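Local coordinates for protein Cys-Gly metallodipeptidase DUG1 (Saccharomyces cerevisiae, PDB 4G1P) that hydrolyses the dipeptide Cys-Gly as a metal-dependent peptidase and serves as the catalytic component of the glutathione-degrading complex, at residues F48-L53 and I61-L66; G253-S258 and I262-I267; I347-D352 and E356-L361. All blocks are in the same frame, centred on the assembly; numbering follows the deposited sequence.

Contact 1 (F48-L53 and I61-L66); sequences FISEQL and IKMVDL
S50 and I61 bring the two backbones closest, CA to CA 7.3 Å, where helix 48-53 runs nearly antiparallel to strand 61-64, at 167° and with axes 9.9 Å apart. This is a helix laid against an edge strand of the mixed sheet: strand 61-64 is outermost in its chain and pairs antiparallel with strand 83-88 through backbone hydrogen bonds of K62 with L85 and V64 with V83. The contact is small, and some of its touches fall on polar atoms of S50. I61 sends CD1 to the helix, where it lies against L53 CB at 4.0 Å and close to the carbonyl O of S50. L53 also touches I84 and S86 of strand 83-88 and I146 of helix 135-154, which ties this end of helix 39-55 to the sheet. M63 leaves its strand alongside the helix rather than straight at it; bends at chi2 (-60°) and chi3 (-83°) then fold the thioether over, and SD meets S50 CB at 3.6 Å. The serine hydroxyl turns back onto its own helix, bonded to K47 O and A46 O. Against that tethered oxygen rests the methyl group of M63, CE lying 3.6 Å from S50 OG.

Contact 2 (G253-S258 and I262-I267); sequences GSLVDS and ILIDGI
A single beta bridge, V256 with I262 at 4.3 Å between CA atoms, draws together the two arms of the irregular loop that joins helix 244-252 to helix 267-270, beside the partner subunit. The bond that fixes it is L263 N to L255 O, 2.9 Å and nearly straight at 169°. Side chains divide between two sides of this link. L263 reaches across the opposing backbone: its CB lies 3.5 Å from S254 O, while CG and CD1 rest on V256, CD1 coming 3.9 Å from V256 N. L255 and I264, by contrast, lie side by side and point the same way, with L255 CD2 4.0 Å from I264 CD1. Both touch H365 of helix 355-371 and L319 of strand 318-325, so this apolar pair packs on that helix and that strand. At the dimer interface V256 packs on I246 of the second subunit, and S258 OG is hydrogen-bonded to D247 OD1 of that subunit. D257 braces the connection between the arms, its OD1 accepting from K259 N and K261 N. The whole is an irregular loop closed by one beta bridge, with an Asx turn at D257 and a type II beta turn from I264 to I267 whose third position is G266, with a positive phi of 106°.

Contact 3 (I347-D352 and E356-L361); sequences IRTVPD and EKLTSL. With CYS (cysteine), chain E.
The wall of the cysteine pocket that carries R348 is backed by a buried strand-helix contact, in which I347 and T349 meet L358. From the I347 side the approach is tip to tip, CD1 to L358 CD1 at 4.0 Å. T349 crosses the leucine at a slant and offers CG2 to L358 CD2 at 3.7 Å. CG of L358 lies anti to the backbone N (chi1 175°), which carries the branch out from the helix to the strand. Strand 340-349 and helix 355-371 form the first half of a beta-alpha-beta crossover to strand 378-391; both strands flank strand 210-226, whose N219 and Y221 also touch L358. Alternation along the strand turns R348 away from the helix. Its chain, bent at chi2 (-70°), brings the guanidinium edge-on to the bound cysteine, and NH1 donates to cysteine O at 2.9 Å and 168°. NH1 also makes a weak bond to S422, another pocket residue, whereas NH2 is bonded to S234 OG of the second subunit. A leucine in place of R348 has no guanidinium: the bound cysteine would probably be held less firmly at its O, and S234 of the second subunit left without this partner.

In the fold
Contacts 2 and 3 are neighbours, their centres 13 Å apart, and they share an apolar joint: I267 CD1 of contact 2 lies 3.5 Å from L358 CD1 of contact 3. Helix 355-371 thus connects a loop at the dimer interface with the strand that supplies R348 to the cysteine pocket. Contact 1 stands apart, its centre 43 Å from that of contact 2 and 35 Å from that of contact 3, on the six-stranded sheet. It lies away from the metal site, to which it is tied indirectly: L53 packs on I146 of helix 135-154, the helix that also carries the zinc ligand D137. The bound glycine is about 12 Å from the T349 side chain.

Contact 1 (F48-L53 and I61-L66)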
loop_
_atom_site.group_PDB
_atom_site.type_symbol
_atom_site.label_atom_id
_atom_site.label_comp_id
_atom_site.label_asym_id
_atom_site.label_seq_id
_atom_site.Cartn_x
_atom_site.Cartn_y
_atom_site.Cartn_z
ATOM N N PHE A 48 16.488 27.971 2.713
ATOM C CA PHE A 48 15.550 29.079 2.800
ATOM C C PHE A 48 15.470 29.626 4.218
ATOM O O PHE A 48 15.480 30.831 4.422
ATOM C CB PHE A 48 14.160 28.647 2.354
ATOM C CG PHE A 48 13.095 29.667 2.631
ATOM C CD1 PHE A 48 13.039 30.846 1.903
ATOM C CD2 PHE A 48 12.154 29.456 3.626
ATOM C CE1 PHE A 48 12.056 31.805 2.161
ATOM C CE2 PHE A 48 11.169 30.400 3.890
ATOM C CZ PHE A 48 11.123 31.583 3.155
ATOM N N ILE A 49 15.387 28.735 5.194
ATOM C CA ILE A 49 15.304 29.148 6.581
ATOM C C ILE A 49 16.561 29.883 7.027
ATOM O O ILE A 49 16.473 30.965 7.605
ATOM C CB ILE A 49 14.982 27.955 7.503
ATOM C CG1 ILE A 49 13.541 27.524 7.254
ATOM C CG2 ILE A 49 15.161 28.322 8.975
ATOM C CD1 ILE A 49 13.155 26.311 7.992
ATOM N N SER A 50 17.728 29.320 6.741
ATOM C CA SER A 50 18.977 29.997 7.103
ATOM C C SER A 50 19.036 31.391 6.505
ATOM O O SER A 50 19.560 32.294 7.121
ATOM C CB SER A 50 20.204 29.187 6.677
ATOM O OG SER A 50 20.132 28.837 5.308
ATOM N N GLU A 51 18.477 31.555 5.311
ATOM C CA GLU A 51 18.368 32.859 4.665
ATOM C C GLU A 51 17.471 33.828 5.441
ATOM O O GLU A 51 17.809 35.011 5.599
ATOM C CB GLU A 51 17.860 32.712 3.235
ATOM C CG GLU A 51 18.942 32.391 2.240
ATOM C CD GLU A 51 18.392 31.894 0.914
ATOM O OE1 GLU A 51 17.168 31.625 0.836
ATOM O OE2 GLU A 51 19.188 31.765 -0.048
ATOM N N GLN A 52 16.334 33.336 5.921
ATOM C CA GLN A 52 15.484 34.165 6.761
ATOM C C GLN A 52 16.196 34.546 8.064
ATOM O O GLN A 52 16.079 35.679 8.533
ATOM C CB GLN A 52 14.168 33.467 7.081
ATOM C CG GLN A 52 13.342 33.145 5.877
ATOM C CD GLN A 52 13.113 34.353 5.025
ATOM O OE1 GLN A 52 12.411 35.285 5.421
ATOM N NE2 GLN A 52 13.715 34.359 3.843
ATOM N N LEU A 53 16.916 33.595 8.655
ATOM C CA LEU A 53 17.639 33.868 9.890
ATOM C C LEU A 53 18.605 35.025 9.648
ATOM O O LEU A 53 18.621 36.019 10.380
ATOM C CB LEU A 53 18.404 32.627 10.356
ATOM C CG LEU A 53 17.803 31.724 11.445
ATOM C CD1 LEU A 53 16.519 32.301 12.030
ATOM C CD2 LEU A 53 17.598 30.305 10.942
ATOM N N ILE A 61 25.532 31.374 12.341
ATOM C CA ILE A 61 24.681 30.398 11.695
ATOM C C ILE A 61 25.474 29.165 11.275
ATOM O O ILE A 61 26.521 29.271 10.649
ATOM C CB ILE A 61 23.961 31.014 10.491
ATOM C CG1 ILE A 61 23.187 32.254 10.954
ATOM C CG2 ILE A 61 23.026 29.987 9.849
ATOM C CD1 ILE A 61 22.343 32.930 9.875
ATOM N N LYS A 62 24.981 27.991 11.642
ATOM C CA LYS A 62 25.673 26.757 11.314
ATOM C C LYS A 62 24.719 25.695 10.760
ATOM O O LYS A 62 23.785 25.258 11.433
ATOM C CB LYS A 62 26.433 26.219 12.536
ATOM C CG LYS A 62 27.710 26.990 12.899
ATOM C CD LYS A 62 28.525 26.243 13.981
ATOM C CE LYS A 62 28.711 24.744 13.638
ATOM N NZ LYS A 62 29.408 23.932 14.704
ATOM N N MET A 63 24.963 25.291 9.518
ATOM C CA MET A 63 24.235 24.191 8.918
ATOM C C MET A 63 24.966 22.899 9.243
ATOM O O MET A 63 25.877 22.486 8.527
ATOM C CB MET A 63 24.153 24.399 7.414
ATOM C CG MET A 63 23.735 25.811 7.063
ATOM S SD MET A 63 22.112 26.277 7.728
ATOM C CE MET A 63 21.009 25.588 6.487
ATOM N N VAL A 64 24.575 22.266 10.337
ATOM C CA VAL A 64 25.343 21.147 10.849
ATOM C C VAL A 64 24.990 19.854 10.134
ATOM O O VAL A 64 23.824 19.492 10.049
ATOM C CB VAL A 64 25.108 20.985 12.349
ATOM C CG1 VAL A 64 25.886 19.801 12.882
ATOM C CG2 VAL A 64 25.473 22.283 13.083
ATOM N N ASP A 65 26.004 19.158 9.631
ATOM C CA ASP A 65 25.821 17.902 8.906
ATOM C C ASP A 65 25.879 16.737 9.849
ATOM O O ASP A 65 26.938 16.449 10.378
ATOM C CB ASP A 65 26.961 17.730 7.920
ATOM C CG ASP A 65 26.675 16.697 6.852
ATOM O OD1 ASP A 65 26.136 15.615 7.175
ATOM O OD2 ASP A 65 27.006 16.975 5.675
ATOM N N LEU A 66 24.752 16.068 10.055
ATOM C CA LEU A 66 24.705 14.899 10.920
ATOM C C LEU A 66 25.472 13.749 10.288
ATOM O O LEU A 66 25.906 12.828 10.974
ATOM C CB LEU A 66 23.258 14.479 11.172
ATOM C CG LEU A 66 22.501 15.230 12.266
ATOM C CD1 LEU A 66 23.422 16.191 13.000
ATOM C CD2 LEU A 66 21.305 15.963 11.680
#

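Contact 2 (G253-S258 and I262-I267)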
loop_
_atom_site.group_PDB
_atom_site.type_symbol
_atom_site.label_atom_id
_atom_site.label_comp_id
_atom_site.label_asym_id
_atom_site.label_seq_id
_atom_site.Cartn_x
_atom_site.Cartn_y
_atom_site.Cartn_z
ATOM N N GLY A 253 -2.922 -9.136 14.379
ATOM C CA GLY A 253 -4.231 -9.123 15.000
ATOM C C GLY A 253 -4.199 -9.586 16.442
ATOM O O GLY A 253 -5.238 -9.748 17.067
ATOM N N SER A 254 -3.004 -9.783 16.979
ATOM C CA SER A 254 -2.857 -10.329 18.313
ATOM C C SER A 254 -2.226 -9.294 19.219
ATOM O O SER A 254 -1.891 -9.591 20.367
ATOM C CB SER A 254 -1.963 -11.565 18.279
ATOM O OG SER A 254 -0.600 -11.187 18.151
ATOM N N LEU A 255 -2.056 -8.082 18.701
ATOM C CA LEU A 255 -1.309 -7.055 19.423
ATOM C C LEU A 255 -2.190 -6.182 20.317
ATOM O O LEU A 255 -1.724 -5.636 21.312
ATOM C CB LEU A 255 -0.537 -6.171 18.441
ATOM C CG LEU A 255 0.546 -6.808 17.568
ATOM C CD1 LEU A 255 1.135 -5.775 16.618
ATOM C CD2 LEU A 255 1.640 -7.408 18.426
ATOM N N VAL A 256 -3.461 -6.060 19.958
ATOM C CA VAL A 256 -4.355 -5.099 20.590
ATOM C C VAL A 256 -5.795 -5.375 20.169
ATOM O O VAL A 256 -6.044 -5.780 19.049
ATOM C CB VAL A 256 -3.986 -3.658 20.177
ATOM C CG1 VAL A 256 -4.019 -3.504 18.657
ATOM C CG2 VAL A 256 -4.925 -2.662 20.821
ATOM N N ASP A 257 -6.754 -5.174 21.062
ATOM C CA ASP A 257 -8.139 -5.388 20.669
ATOM C C ASP A 257 -8.828 -4.103 20.193
ATOM O O ASP A 257 -8.202 -3.066 20.040
ATOM C CB ASP A 257 -8.934 -6.094 21.776
ATOM C CG ASP A 257 -8.989 -5.293 23.071
ATOM O OD1 ASP A 257 -8.983 -4.043 23.024
ATOM O OD2 ASP A 257 -9.046 -5.925 24.144
ATOM N N SER A 258 -10.123 -4.188 19.961
ATOM C CA SER A 258 -10.845 -3.102 19.337
ATOM C C SER A 258 -11.345 -2.144 20.398
ATOM O O SER A 258 -12.153 -1.251 20.124
ATOM C CB SER A 258 -12.016 -3.665 18.531
ATOM O OG SER A 258 -11.584 -4.727 17.698
ATOM N N ILE A 262 -3.911 -3.211 24.857
ATOM C CA ILE A 262 -2.715 -3.844 24.333
ATOM C C ILE A 262 -2.613 -5.251 24.918
ATOM O O ILE A 262 -2.860 -5.452 26.103
ATOM C CB ILE A 262 -1.478 -3.007 24.650
ATOM C CG1 ILE A 262 -1.675 -1.590 24.109
ATOM C CG2 ILE A 262 -0.225 -3.640 24.070
ATOM C CD1 ILE A 262 -0.481 -0.687 24.296
ATOM N N LEU A 263 -2.271 -6.227 24.082
ATOM C CA LEU A 263 -2.329 -7.624 24.482
ATOM C C LEU A 263 -0.959 -8.222 24.664
ATOM O O LEU A 263 -0.817 -9.428 24.800
ATOM C CB LEU A 263 -3.105 -8.436 23.455
ATOM C CG LEU A 263 -4.502 -7.877 23.252
ATOM C CD1 LEU A 263 -5.249 -8.654 22.214
ATOM C CD2 LEU A 263 -5.255 -7.881 24.561
ATOM N N ILE A 264 0.056 -7.382 24.675
ATOM C CA ILE A 264 1.404 -7.883 24.824
ATOM C C ILE A 264 1.735 -8.032 26.298
ATOM O O ILE A 264 1.622 -7.078 27.055
ATOM C CB ILE A 264 2.391 -6.942 24.154
ATOM C CG1 ILE A 264 2.191 -6.995 22.636
ATOM C CG2 ILE A 264 3.806 -7.295 24.543
ATOM C CD1 ILE A 264 2.977 -5.959 21.882
ATOM N N ASP A 265 2.125 -9.231 26.714
ATOM C CA ASP A 265 2.491 -9.462 28.111
ATOM C C ASP A 265 3.655 -8.585 28.544
ATOM O O ASP A 265 4.628 -8.409 27.814
ATOM C CB ASP A 265 2.878 -10.930 28.353
ATOM C CG ASP A 265 1.676 -11.836 28.508
ATOM O OD1 ASP A 265 0.578 -11.315 28.814
ATOM O OD2 ASP A 265 1.829 -13.071 28.325
ATOM N N GLY A 266 3.557 -8.049 29.751
ATOM C CA GLY A 266 4.691 -7.379 30.353
ATOM C C GLY A 266 4.587 -5.877 30.389
ATOM O O GLY A 266 5.296 -5.246 31.160
ATOM N N ILE A 267 3.700 -5.301 29.584
ATOM C CA ILE A 267 3.672 -3.849 29.447
ATOM C C ILE A 267 3.015 -3.153 30.634
ATOM O O ILE A 267 3.574 -2.198 31.199
ATOM C CB ILE A 267 2.999 -3.402 28.148
ATOM C CG1 ILE A 267 3.695 -4.043 26.953
ATOM C CG2 ILE A 267 3.069 -1.884 28.014
ATOM C CD1 ILE A 267 3.270 -3.453 25.633
#

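Contact 3 (I347-D352 and E356-L361)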
loop_
_atom_site.group_PDB
_atom_site.type_symbol
_atom_site.label_atom_id
_atom_site.label_comp_id
_atom_site.label_asym_id
_atom_site.label_seq_id
_atom_site.Cartn_x
_atom_site.Cartn_y
_atom_site.Cartn_z
ATOM N N ILE A 347 3.864 1.800 19.409
ATOM C CA ILE A 347 3.369 1.910 20.766
ATOM C C ILE A 347 3.734 3.270 21.353
ATOM O O ILE A 347 4.890 3.706 21.296
ATOM C CB ILE A 347 3.919 0.789 21.656
ATOM C CG1 ILE A 347 3.539 -0.590 21.074
ATOM C CG2 ILE A 347 3.393 0.946 23.067
ATOM C CD1 ILE A 347 4.142 -1.790 21.811
ATOM N N ARG A 348 2.731 3.957 21.885
ATOM C CA ARG A 348 2.968 5.197 22.608
ATOM C C ARG A 348 3.369 4.868 24.034
ATOM O O ARG A 348 2.609 4.255 24.774
ATOM C CB ARG A 348 1.721 6.077 22.585
ATOM C CG ARG A 348 1.336 6.570 21.184
ATOM C CD ARG A 348 2.318 7.591 20.634
ATOM N NE ARG A 348 2.063 7.851 19.223
ATOM C CZ ARG A 348 2.673 8.783 18.490
ATOM N NH1 ARG A 348 3.572 9.607 19.031
ATOM N NH2 ARG A 348 2.357 8.905 17.203
ATOM N N THR A 349 4.576 5.253 24.418
ATOM C CA THR A 349 5.065 4.896 25.742
ATOM C C THR A 349 4.777 5.960 26.801
ATOM O O THR A 349 4.692 7.149 26.512
ATOM C CB THR A 349 6.558 4.588 25.713
ATOM O OG1 THR A 349 7.273 5.786 25.429
ATOM C CG2 THR A 349 6.862 3.567 24.624
ATOM N N VAL A 350 4.615 5.503 28.035
ATOM C CA VAL A 350 4.364 6.367 29.170
ATOM C C VAL A 350 5.319 5.950 30.268
ATOM O O VAL A 350 5.974 4.913 30.155
ATOM C CB VAL A 350 2.941 6.177 29.676
ATOM C CG1 VAL A 350 1.932 6.556 28.592
ATOM C CG2 VAL A 350 2.746 4.745 30.133
ATOM N N PRO A 351 5.425 6.753 31.339
ATOM C CA PRO A 351 6.181 6.209 32.471
ATOM C C PRO A 351 5.415 5.036 33.109
ATOM O O PRO A 351 4.184 5.060 33.167
ATOM C CB PRO A 351 6.271 7.398 33.424
ATOM C CG PRO A 351 5.104 8.265 33.055
ATOM C CD PRO A 351 4.981 8.138 31.585
ATOM N N ASP A 352 6.133 4.014 33.558
ATOM C CA ASP A 352 7.587 3.993 33.483
ATOM C C ASP A 352 8.069 2.923 32.515
ATOM O O ASP A 352 8.822 2.041 32.908
ATOM C CB ASP A 352 8.184 3.706 34.866
ATOM C CG ASP A 352 7.461 4.444 35.991
ATOM O OD1 ASP A 352 7.310 5.684 35.908
ATOM O OD2 ASP A 352 7.032 3.772 36.955
ATOM N N GLU A 356 13.997 -0.530 25.770
ATOM C CA GLU A 356 14.594 -1.857 25.634
ATOM C C GLU A 356 13.649 -2.996 26.005
ATOM O O GLU A 356 13.349 -3.861 25.179
ATOM C CB GLU A 356 15.823 -1.949 26.525
ATOM C CG GLU A 356 17.048 -2.515 25.850
ATOM C CD GLU A 356 17.809 -1.461 25.083
ATOM O OE1 GLU A 356 17.284 -0.331 24.971
ATOM O OE2 GLU A 356 18.931 -1.757 24.604
ATOM N N LYS A 357 13.185 -3.001 27.253
ATOM C CA LYS A 357 12.288 -4.057 27.715
ATOM C C LYS A 357 11.025 -4.171 26.856
ATOM O O LYS A 357 10.549 -5.270 26.574
ATOM C CB LYS A 357 11.917 -3.875 29.194
ATOM C CG LYS A 357 11.155 -5.082 29.768
ATOM C CD LYS A 357 10.918 -4.969 31.280
ATOM C CE LYS A 357 10.087 -6.144 31.834
ATOM N NZ LYS A 357 8.629 -5.818 32.046
ATOM N N LEU A 358 10.489 -3.028 26.445
ATOM C CA LEU A 358 9.277 -3.010 25.652
ATOM C C LEU A 358 9.529 -3.736 24.343
ATOM O O LEU A 358 8.718 -4.549 23.900
ATOM C CB LEU A 358 8.840 -1.576 25.376
ATOM C CG LEU A 358 7.641 -1.470 24.442
ATOM C CD1 LEU A 358 6.483 -2.221 25.001
ATOM C CD2 LEU A 358 7.263 -0.048 24.231
ATOM N N THR A 359 10.670 -3.441 23.737
ATOM C CA THR A 359 11.059 -4.071 22.493
ATOM C C THR A 359 11.222 -5.583 22.640
ATOM O O THR A 359 10.803 -6.355 21.767
ATOM C CB THR A 359 12.343 -3.443 21.967
ATOM O OG1 THR A 359 12.039 -2.135 21.483
ATOM C CG2 THR A 359 12.947 -4.272 20.840
ATOM N N SER A 360 11.820 -6.009 23.746
ATOM C CA SER A 360 11.940 -7.427 24.010
ATOM C C SER A 360 10.564 -8.035 24.144
ATOM O O SER A 360 10.287 -9.092 23.571
ATOM C CB SER A 360 12.738 -7.681 25.278
ATOM O OG SER A 360 14.100 -7.364 25.069
ATOM N N LEU A 361 9.694 -7.367 24.890
ATOM C CA LEU A 361 8.367 -7.916 25.123
ATOM C C LEU A 361 7.633 -8.058 23.804
ATOM O O LEU A 361 6.913 -9.027 23.592
ATOM C CB LEU A 361 7.574 -7.031 26.071
ATOM C CG LEU A 361 8.077 -7.024 27.510
ATOM C CD1 LEU A 361 7.431 -5.868 28.295
ATOM C CD2 LEU A 361 7.825 -8.381 28.187
HETATM N N CYS E . 5.459 12.338 14.558
HETATM C CA CYS E . 5.574 10.979 15.048
HETATM C C CYS E . 4.576 10.777 16.191
HETATM O O CYS E . 4.571 11.526 17.168
HETATM C CB CYS E . 7.011 10.677 15.479
HETATM S SG CYS E . 7.273 9.023 16.041
#